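Local coordinates for Di-haem cytochrome c peroxidase family protein (Burkholderia thailandensis E264, PDB 6NX0) that carries two c-type hemes, can hold an unusually stable bis-Fe(IV) state and probably acts as a peroxidase, at residues A326-R331 with R406-R411; A395-R400 with T430-R435. All blocks are in the same frame, centred on the assembly; numbering follows the deposited sequence.

Interaction 1: residues A326-R331 with R406-R411; sequences AIAVPR and RWYHGR. With HEC (heme c), chain C.
Tyr408 reaches across to Ala328 and gives its phenol proton to that residue's backbone carbonyl, OH to O at 2.7 Å. The contact belongs to the cytochrome c-like domain that carries the second heme, where the loop following strand 324-325 runs between the porphyrin and a type I' beta turn, Tyr408 to Arg411, just after the short helix 404-407. The acceptor O lies at the ring edge, in the plane of the tyrosine, while the phenol oxygen sits 26° out of the carbonyl plane of Ala328. With CG anti to its own carbonyl carbon (chi1 -61°), the tyrosine ring starts out beside the backbone N, and its far end closes on the loop.

Pro330 fills the angle between Tyr408 and Trp407. Its CA meets the rim of the tyrosine ring near the ring plane, 3.8 Å from CE1, and its CG rests 3.2 Å from the backbone O of Trp407. That same CG touches CB of Trp407; the indole itself leads away from the loop, its NE1 bonded to Thr399. Phe396, from helix 390-399, packs against both Pro330 and Tyr408.

His409 closes the outer end. CE1, at the imidazole edge, points at the backbone O of Arg331 from 3.2 Å. Asp415 bonds both ND1 of His409 and the backbone N-H of Arg331, whose guanidinium leaves the contact for a salt bridge with Asp416.

The loop's other flank faces the heme. Val329 places CG2 beside a propionate, 3.4 Å from O2D, and Ile327 lays CD1 3.8 Å from CBD of the heme.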
loop_
_atom_site.group_PDB
_atom_site.type_symbol
_atom_site.label_atom_id
_atom_site.label_comp_id
_atom_site.label_asym_id
_atom_site.label_seq_id
_atom_site.Cartn_x
_atom_site.Cartn_y
_atom_site.Cartn_z
ATOM N N ALA A 326 -4.614 12.367 5.661
ATOM C CA ALA A 326 -5.122 11.967 6.967
ATOM C C ALA A 326 -6.638 11.924 6.864
ATOM O O ALA A 326 -7.309 12.945 7.045
ATOM C CB ALA A 326 -4.657 12.940 8.052
ATOM N N ILE A 327 -7.194 10.742 6.586
ATOM C CA ILE A 327 -8.652 10.615 6.464
ATOM C C ILE A 327 -9.296 9.985 7.698
ATOM O O ILE A 327 -10.539 9.947 7.779
ATOM C CB ILE A 327 -9.066 9.859 5.180
ATOM C CG1 ILE A 327 -8.701 8.366 5.218
ATOM C CG2 ILE A 327 -8.445 10.516 3.942
ATOM C CD1 ILE A 327 -9.342 7.546 4.084
ATOM N N ALA A 328 -8.496 9.507 8.667
ATOM C CA ALA A 328 -8.991 9.104 9.987
ATOM C C ALA A 328 -10.050 7.997 9.909
ATOM O O ALA A 328 -11.148 8.109 10.454
ATOM C CB ALA A 328 -9.540 10.319 10.742
ATOM N N VAL A 329 -9.702 6.891 9.265
ATOM C CA VAL A 329 -10.638 5.763 9.274
ATOM C C VAL A 329 -10.863 5.260 10.701
ATOM O O VAL A 329 -10.037 5.494 11.606
ATOM C CB VAL A 329 -10.187 4.616 8.350
ATOM C CG1 VAL A 329 -9.989 5.103 6.937
ATOM C CG2 VAL A 329 -8.954 3.929 8.899
ATOM N N PRO A 330 -11.982 4.584 10.956
ATOM C CA PRO A 330 -12.306 4.169 12.325
ATOM C C PRO A 330 -11.285 3.207 12.910
ATOM O O PRO A 330 -10.637 2.435 12.200
ATOM C CB PRO A 330 -13.670 3.490 12.181
ATOM C CG PRO A 330 -14.247 4.088 10.916
ATOM C CD PRO A 330 -13.066 4.274 10.017
ATOM N N ARG A 331 -11.174 3.257 14.237
ATOM C CA ARG A 331 -10.308 2.336 14.958
ATOM C C ARG A 331 -10.759 0.895 14.757
ATOM O O ARG A 331 -11.951 0.569 14.842
ATOM C CB ARG A 331 -10.330 2.686 16.443
ATOM C CG ARG A 331 -9.305 1.926 17.309
ATOM C CD ARG A 331 -9.355 2.537 18.690
ATOM N NE ARG A 331 -8.433 2.013 19.696
ATOM C CZ ARG A 331 -7.204 2.469 19.904
ATOM N NH1 ARG A 331 -6.687 3.410 19.108
ATOM N NH2 ARG A 331 -6.472 1.984 20.908
ATOM N N ARG A 406 -22.011 6.957 13.139
ATOM C CA ARG A 406 -22.159 5.715 12.386
ATOM C C ARG A 406 -20.816 5.017 12.207
ATOM O O ARG A 406 -20.749 3.783 12.200
ATOM C CB ARG A 406 -22.788 6.008 11.018
ATOM C CG ARG A 406 -22.783 4.872 9.976
ATOM C CD ARG A 406 -23.374 5.355 8.640
ATOM N NE ARG A 406 -23.209 4.407 7.530
ATOM C CZ ARG A 406 -23.621 4.628 6.275
ATOM N NH1 ARG A 406 -24.226 5.767 5.950
ATOM N NH2 ARG A 406 -23.428 3.707 5.334
ATOM N N TRP A 407 -19.749 5.793 12.070
ATOM C CA TRP A 407 -18.444 5.256 11.714
ATOM C C TRP A 407 -17.542 5.076 12.914
ATOM O O TRP A 407 -16.743 4.130 12.933
ATOM C CB TRP A 407 -17.765 6.179 10.688
ATOM C CG TRP A 407 -18.576 6.239 9.439
ATOM C CD1 TRP A 407 -19.422 7.237 9.055
ATOM C CD2 TRP A 407 -18.689 5.220 8.444
ATOM N NE1 TRP A 407 -20.042 6.908 7.883
ATOM C CE2 TRP A 407 -19.607 5.676 7.479
ATOM C CE3 TRP A 407 -18.093 3.969 8.265
ATOM C CZ2 TRP A 407 -19.939 4.931 6.355
ATOM C CZ3 TRP A 407 -18.412 3.238 7.144
ATOM C CH2 TRP A 407 -19.326 3.721 6.193
ATOM N N TYR A 408 -17.651 5.945 13.915
ATOM C CA TYR A 408 -16.708 5.964 15.025
ATOM C C TYR A 408 -17.319 5.371 16.286
ATOM O O TYR A 408 -17.096 5.861 17.398
ATOM C CB TYR A 408 -16.200 7.380 15.254
ATOM C CG TYR A 408 -15.461 7.932 14.043
ATOM C CD1 TYR A 408 -14.344 7.270 13.510
ATOM C CD2 TYR A 408 -15.879 9.103 13.424
ATOM C CE1 TYR A 408 -13.674 7.754 12.392
ATOM C CE2 TYR A 408 -15.218 9.596 12.318
ATOM C CZ TYR A 408 -14.104 8.929 11.807
ATOM O OH TYR A 408 -13.459 9.420 10.720
ATOM N N HIS A 409 -18.072 4.288 16.098
ATOM C CA HIS A 409 -18.590 3.481 17.201
ATOM C C HIS A 409 -19.320 4.376 18.201
ATOM O O HIS A 409 -19.133 4.291 19.416
ATOM C CB HIS A 409 -17.447 2.681 17.847
ATOM C CG HIS A 409 -16.623 1.911 16.852
ATOM N ND1 HIS A 409 -15.361 2.310 16.456
ATOM C CD2 HIS A 409 -16.892 0.780 16.155
ATOM C CE1 HIS A 409 -14.886 1.455 15.566
ATOM N NE2 HIS A 409 -15.797 0.517 15.363
ATOM N N GLY A 410 -20.147 5.276 17.658
ATOM C CA GLY A 410 -20.994 6.145 18.453
ATOM C C GLY A 410 -20.426 7.504 18.831
ATOM O O GLY A 410 -21.177 8.346 19.347
ATOM N N ARG A 411 -19.138 7.756 18.606
ATOM C CA ARG A 411 -18.526 9.020 18.986
ATOM C C ARG A 411 -18.821 10.080 17.923
ATOM O O ARG A 411 -19.139 9.759 16.777
ATOM C CB ARG A 411 -17.008 8.845 19.165
ATOM C CG ARG A 411 -16.587 7.512 19.823
ATOM C CD ARG A 411 -15.918 7.690 21.181
ATOM N NE ARG A 411 -14.609 8.332 21.094
ATOM C CZ ARG A 411 -13.442 7.742 21.363
ATOM N NH1 ARG A 411 -13.377 6.468 21.749
ATOM N NH2 ARG A 411 -12.321 8.438 21.248
HETATM FE FE HEC C . -9.190 7.064 -0.672
HETATM C CHA HEC C . -7.746 4.496 1.081
HETATM C CHB HEC C . -11.359 4.849 -2.149
HETATM C CHC HEC C . -11.053 9.665 -1.907
HETATM C CHD HEC C . -6.841 9.263 0.465
HETATM N NA HEC C . -9.454 5.053 -0.597
HETATM C C1A HEC C . -8.705 4.178 0.167
HETATM C C2A HEC C . -9.292 2.873 0.011
HETATM C C3A HEC C . -10.216 2.955 -0.954
HETATM C C4A HEC C . -10.345 4.334 -1.355
HETATM C CMA HEC C . -11.170 1.858 -1.419
HETATM C CAA HEC C . -8.749 1.575 0.652
HETATM C CBA HEC C . -7.702 0.920 -0.232
HETATM C CGA HEC C . -7.019 -0.288 0.362
HETATM O O1A HEC C . -6.029 -0.734 -0.294
HETATM O O2A HEC C . -7.232 -0.626 1.560
HETATM N NB HEC C . -10.842 7.242 -1.817
HETATM C C1B HEC C . -11.561 6.182 -2.375
HETATM C C2B HEC C . -12.662 6.735 -3.142
HETATM C C3B HEC C . -12.637 8.062 -3.032
HETATM C C4B HEC C . -11.464 8.400 -2.237
HETATM C CMB HEC C . -13.643 5.876 -3.982
HETATM C CAB HEC C . -13.658 9.105 -3.553
HETATM C CBB HEC C . -15.057 8.840 -2.952
HETATM N NC HEC C . -8.952 9.065 -0.782
HETATM C C1C HEC C . -9.878 9.964 -1.275
HETATM C C2C HEC C . -9.353 11.285 -1.064
HETATM C C3C HEC C . -8.143 11.176 -0.498
HETATM C C4C HEC C . -7.879 9.775 -0.272
HETATM C CMC HEC C . -10.101 12.542 -1.558
HETATM C CAC HEC C . -7.100 12.290 -0.316
HETATM C CBC HEC C . -7.682 13.344 0.650
HETATM N ND HEC C . -7.563 6.883 0.503
HETATM C C1D HEC C . -6.735 7.953 0.860
HETATM C C2D HEC C . -5.842 7.500 1.885
HETATM C C3D HEC C . -6.167 6.081 2.147
HETATM C C4D HEC C . -7.211 5.742 1.218
HETATM C CMD HEC C . -4.759 8.302 2.600
HETATM C CAD HEC C . -5.513 5.165 3.190
HETATM C CBD HEC C . -6.216 5.388 4.515
HETATM C CGD HEC C . -5.907 4.282 5.490
HETATM O O1D HEC C . -5.325 3.251 5.071
HETATM O O2D HEC C . -6.406 4.370 6.650
#

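Interaction 2: residues A395-R400 with T430-R435; sequences AFYNTR and TPMNRR. With HEC (heme c), chain C; NO3 (nitrate ion), chain F.
The tyrosine-ligated side of the second heme is where this contact belongs: Tyr397, near the end of helix 390-399, binds the iron through OH at 2.0 Å, and the loop 430-435 packs along the flank of that tyrosine. His305 supplies the other axial ligand. The phenol ring is tilted against the porphyrin, roughly 36° between planes, with heme C4B against one face toward the rim, 3.4 Å from the phenol plane.

Met432 runs side by side with Tyr397, both side chains pointing the same way. Its SD comes to 3.9 Å from CD1 of the tyrosine, a Met-aromatic contact of oblique approach, with the sulfur 72° off the ring normal. On its other contact the methionine meets Arg400: CB lies over one face of the guanidinium, and SD is 3.5 Å from NH1. The bend at chi3 (83°) turns NE of the arginine out of line with the chain, and NH2 and NH1 bond the backbone O atoms of Asn426 and Ile327.

Within this cytochrome c-like domain the helix end meets the loop through proline packing and two bridging waters. Pro431, preceded by a cis peptide bond, sets CG 3.4 Å from the backbone O of Tyr397. One water donates to the O atoms of Tyr397 and Pro431, the other to those of Asn398 and Pro431, so the proline oxygen accepts from both. Farther along the loop, the exposed Arg435 grips a nitrate, probably from the crystallisation liquor, with NE to O3 at 3.0 Å and NH2 to O2 at 2.8 Å.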
loop_
_atom_site.group_PDB
_atom_site.type_symbol
_atom_site.label_atom_id
_atom_site.label_comp_id
_atom_site.label_asym_id
_atom_site.label_seq_id
_atom_site.Cartn_x
_atom_site.Cartn_y
_atom_site.Cartn_z
ATOM N N ALA A 395 -18.372 4.210 1.134
ATOM C CA ALA A 395 -19.418 4.931 1.855
ATOM C C ALA A 395 -18.849 5.773 2.995
ATOM O O ALA A 395 -19.400 6.825 3.327
ATOM C CB ALA A 395 -20.448 3.936 2.395
ATOM N N PHE A 396 -17.734 5.342 3.583
ATOM C CA PHE A 396 -17.095 6.099 4.655
ATOM C C PHE A 396 -16.836 7.542 4.230
ATOM O O PHE A 396 -17.055 8.473 5.005
ATOM C CB PHE A 396 -15.787 5.396 5.047
ATOM C CG PHE A 396 -14.869 6.217 5.914
ATOM C CD1 PHE A 396 -15.123 6.358 7.269
ATOM C CD2 PHE A 396 -13.757 6.861 5.362
ATOM C CE1 PHE A 396 -14.280 7.116 8.061
ATOM C CE2 PHE A 396 -12.929 7.624 6.175
ATOM C CZ PHE A 396 -13.194 7.739 7.493
ATOM N N TYR A 397 -16.347 7.740 3.011
ATOM C CA TYR A 397 -16.061 9.094 2.541
ATOM C C TYR A 397 -17.306 9.951 2.518
ATOM O O TYR A 397 -17.236 11.155 2.790
ATOM C CB TYR A 397 -15.452 9.066 1.154
ATOM C CG TYR A 397 -14.049 8.540 1.132
ATOM C CD1 TYR A 397 -12.976 9.379 1.403
ATOM C CD2 TYR A 397 -13.792 7.211 0.827
ATOM C CE1 TYR A 397 -11.684 8.901 1.370
ATOM C CE2 TYR A 397 -12.500 6.726 0.784
ATOM C CZ TYR A 397 -11.456 7.575 1.067
ATOM O OH TYR A 397 -10.177 7.131 1.028
ATOM N N ASN A 398 -18.448 9.352 2.203
ATOM C CA ASN A 398 -19.645 10.153 2.011
ATOM C C ASN A 398 -20.232 10.670 3.322
ATOM O O ASN A 398 -20.785 11.780 3.350
ATOM C CB ASN A 398 -20.690 9.337 1.255
ATOM C CG ASN A 398 -21.775 10.191 0.662
ATOM O OD1 ASN A 398 -21.529 11.314 0.213
ATOM N ND2 ASN A 398 -23.003 9.653 0.645
ATOM N N THR A 399 -20.179 9.894 4.415
ATOM C CA THR A 399 -20.849 10.321 5.638
ATOM C C THR A 399 -19.947 10.330 6.876
ATOM O O THR A 399 -20.454 10.475 7.989
ATOM C CB THR A 399 -22.119 9.492 5.905
ATOM O OG1 THR A 399 -21.836 8.093 6.047
ATOM C CG2 THR A 399 -23.135 9.695 4.780
ATOM N N ARG A 400 -18.622 10.195 6.722
ATOM C CA ARG A 400 -17.717 10.405 7.852
ATOM C C ARG A 400 -18.020 11.717 8.567
ATOM O O ARG A 400 -18.103 11.768 9.800
ATOM C CB ARG A 400 -16.255 10.415 7.362
ATOM C CG ARG A 400 -15.227 10.511 8.508
ATOM C CD ARG A 400 -13.848 11.029 8.063
ATOM N NE ARG A 400 -13.829 12.473 8.004
ATOM C CZ ARG A 400 -12.795 13.198 7.613
ATOM N NH1 ARG A 400 -11.657 12.634 7.243
ATOM N NH2 ARG A 400 -12.905 14.509 7.598
ATOM N N THR A 430 -13.580 17.828 -0.253
ATOM C CA THR A 430 -14.801 17.107 -0.598
ATOM C C THR A 430 -14.472 15.616 -0.686
ATOM O O THR A 430 -13.419 15.256 -1.217
ATOM C CB THR A 430 -15.363 17.610 -1.942
ATOM O OG1 THR A 430 -15.812 18.967 -1.799
ATOM C CG2 THR A 430 -16.550 16.746 -2.464
ATOM N N PRO A 431 -15.360 14.711 -0.210
ATOM C CA PRO A 431 -16.684 14.883 0.391
ATOM C C PRO A 431 -16.666 14.883 1.920
ATOM O O PRO A 431 -17.698 14.804 2.551
ATOM C CB PRO A 431 -17.455 13.675 -0.160
ATOM C CG PRO A 431 -16.399 12.602 -0.184
ATOM C CD PRO A 431 -15.109 13.295 -0.551
ATOM N N MET A 432 -15.476 15.018 2.508
ATOM C CA MET A 432 -15.300 14.940 3.955
ATOM C C MET A 432 -15.398 16.308 4.635
ATOM O O MET A 432 -14.866 16.489 5.746
ATOM C CB MET A 432 -13.952 14.296 4.273
ATOM C CG MET A 432 -13.731 12.905 3.661
ATOM S SD MET A 432 -11.997 12.286 3.763
ATOM C CE MET A 432 -11.031 13.779 3.656
ATOM N N ASN A 433 -16.085 17.267 4.005
ATOM C CA ASN A 433 -16.100 18.662 4.447
ATOM C C ASN A 433 -17.514 19.171 4.718
ATOM O O ASN A 433 -17.770 20.377 4.640
ATOM C CB ASN A 433 -15.407 19.557 3.417
ATOM C CG ASN A 433 -16.035 19.469 2.023
ATOM O OD1 ASN A 433 -16.927 18.659 1.778
ATOM N ND2 ASN A 433 -15.547 20.296 1.104
ATOM N N ARG A 434 -18.442 18.272 5.031
ATOM C CA ARG A 434 -19.842 18.620 5.266
ATOM C C ARG A 434 -20.220 18.306 6.702
ATOM O O ARG A 434 -20.178 17.144 7.127
ATOM C CB ARG A 434 -20.746 17.865 4.307
ATOM C CG ARG A 434 -20.411 18.169 2.880
ATOM C CD ARG A 434 -21.472 17.656 1.960
ATOM N NE ARG A 434 -21.259 18.169 0.617
ATOM C CZ ARG A 434 -22.234 18.522 -0.210
ATOM N NH1 ARG A 434 -23.502 18.448 0.167
ATOM N NH2 ARG A 434 -21.928 18.957 -1.408
ATOM N N ARG A 435 -20.620 19.333 7.436
ATOM C CA ARG A 435 -20.916 19.175 8.842
ATOM C C ARG A 435 -22.213 18.398 9.025
ATOM O O ARG A 435 -23.045 18.332 8.114
ATOM C CB ARG A 435 -21.026 20.540 9.515
ATOM C CG ARG A 435 -19.815 21.428 9.275
ATOM C CD ARG A 435 -19.819 22.720 10.120
ATOM N NE ARG A 435 -18.692 23.556 9.711
ATOM C CZ ARG A 435 -17.468 23.491 10.234
ATOM N NH1 ARG A 435 -17.191 22.656 11.237
ATOM N NH2 ARG A 435 -16.513 24.278 9.753
HETATM FE FE HEC C . -9.190 7.064 -0.672
HETATM C CHA HEC C . -7.746 4.496 1.081
HETATM C CHB HEC C . -11.359 4.849 -2.149
HETATM C CHC HEC C . -11.053 9.665 -1.907
HETATM C CHD HEC C . -6.841 9.263 0.465
HETATM N NA HEC C . -9.454 5.053 -0.597
HETATM C C1A HEC C . -8.705 4.178 0.167
HETATM C C2A HEC C . -9.292 2.873 0.011
HETATM C C3A HEC C . -10.216 2.955 -0.954
HETATM C C4A HEC C . -10.345 4.334 -1.355
HETATM C CMA HEC C . -11.170 1.858 -1.419
HETATM C CAA HEC C . -8.749 1.575 0.652
HETATM C CBA HEC C . -7.702 0.920 -0.232
HETATM C CGA HEC C . -7.019 -0.288 0.362
HETATM O O1A HEC C . -6.029 -0.734 -0.294
HETATM O O2A HEC C . -7.232 -0.626 1.560
HETATM N NB HEC C . -10.842 7.242 -1.817
HETATM C C1B HEC C . -11.561 6.182 -2.375
HETATM C C2B HEC C . -12.662 6.735 -3.142
HETATM C C3B HEC C . -12.637 8.062 -3.032
HETATM C C4B HEC C . -11.464 8.400 -2.237
HETATM C CMB HEC C . -13.643 5.876 -3.982
HETATM C CAB HEC C . -13.658 9.105 -3.553
HETATM C CBB HEC C . -15.057 8.840 -2.952
HETATM N NC HEC C . -8.952 9.065 -0.782
HETATM C C1C HEC C . -9.878 9.964 -1.275
HETATM C C2C HEC C . -9.353 11.285 -1.064
HETATM C C3C HEC C . -8.143 11.176 -0.498
HETATM C C4C HEC C . -7.879 9.775 -0.272
HETATM C CMC HEC C . -10.101 12.542 -1.558
HETATM C CAC HEC C . -7.100 12.290 -0.316
HETATM C CBC HEC C . -7.682 13.344 0.650
HETATM N ND HEC C . -7.563 6.883 0.503
HETATM C C1D HEC C . -6.735 7.953 0.860
HETATM C C2D HEC C . -5.842 7.500 1.885
HETATM C C3D HEC C . -6.167 6.081 2.147
HETATM C C4D HEC C . -7.211 5.742 1.218
HETATM C CMD HEC C . -4.759 8.302 2.600
HETATM C CAD HEC C . -5.513 5.165 3.190
HETATM C CBD HEC C . -6.216 5.388 4.515
HETATM C CGD HEC C . -5.907 4.282 5.490
HETATM O O1D HEC C . -5.325 3.251 5.071
HETATM O O2D HEC C . -6.406 4.370 6.650
HETATM N N NO3 F . -18.104 26.877 7.914
HETATM O O1 NO3 F . -18.399 28.009 7.423
HETATM O O2 NO3 F . -16.922 26.635 8.301
HETATM O O3 NO3 F . -18.992 25.978 8.030
HETATM O O HOH W 1 -17.976 12.789 4.922
HETATM O O HOH W 2 -20.422 14.180 2.061
#

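Both contacts are largely buried and sit in the same cytochrome c-like domain, their centres about 11 Å apart, and both reach the second heme. Interaction 2 supplies an iron ligand and joins helix to loop through sulfur, proline and bridging waters; interaction 1 meets the heme's propionate side and relies on a direct phenol-to-carbonyl bond with proline packing, its histidine reaching the surface. The four segments alternate along the chain, and the two contacts touch directly: Ile327 CD1 packs 3.2 Å from Tyr397 OH, and Tyr408 OH lies 3.0 Å from Arg400 CG.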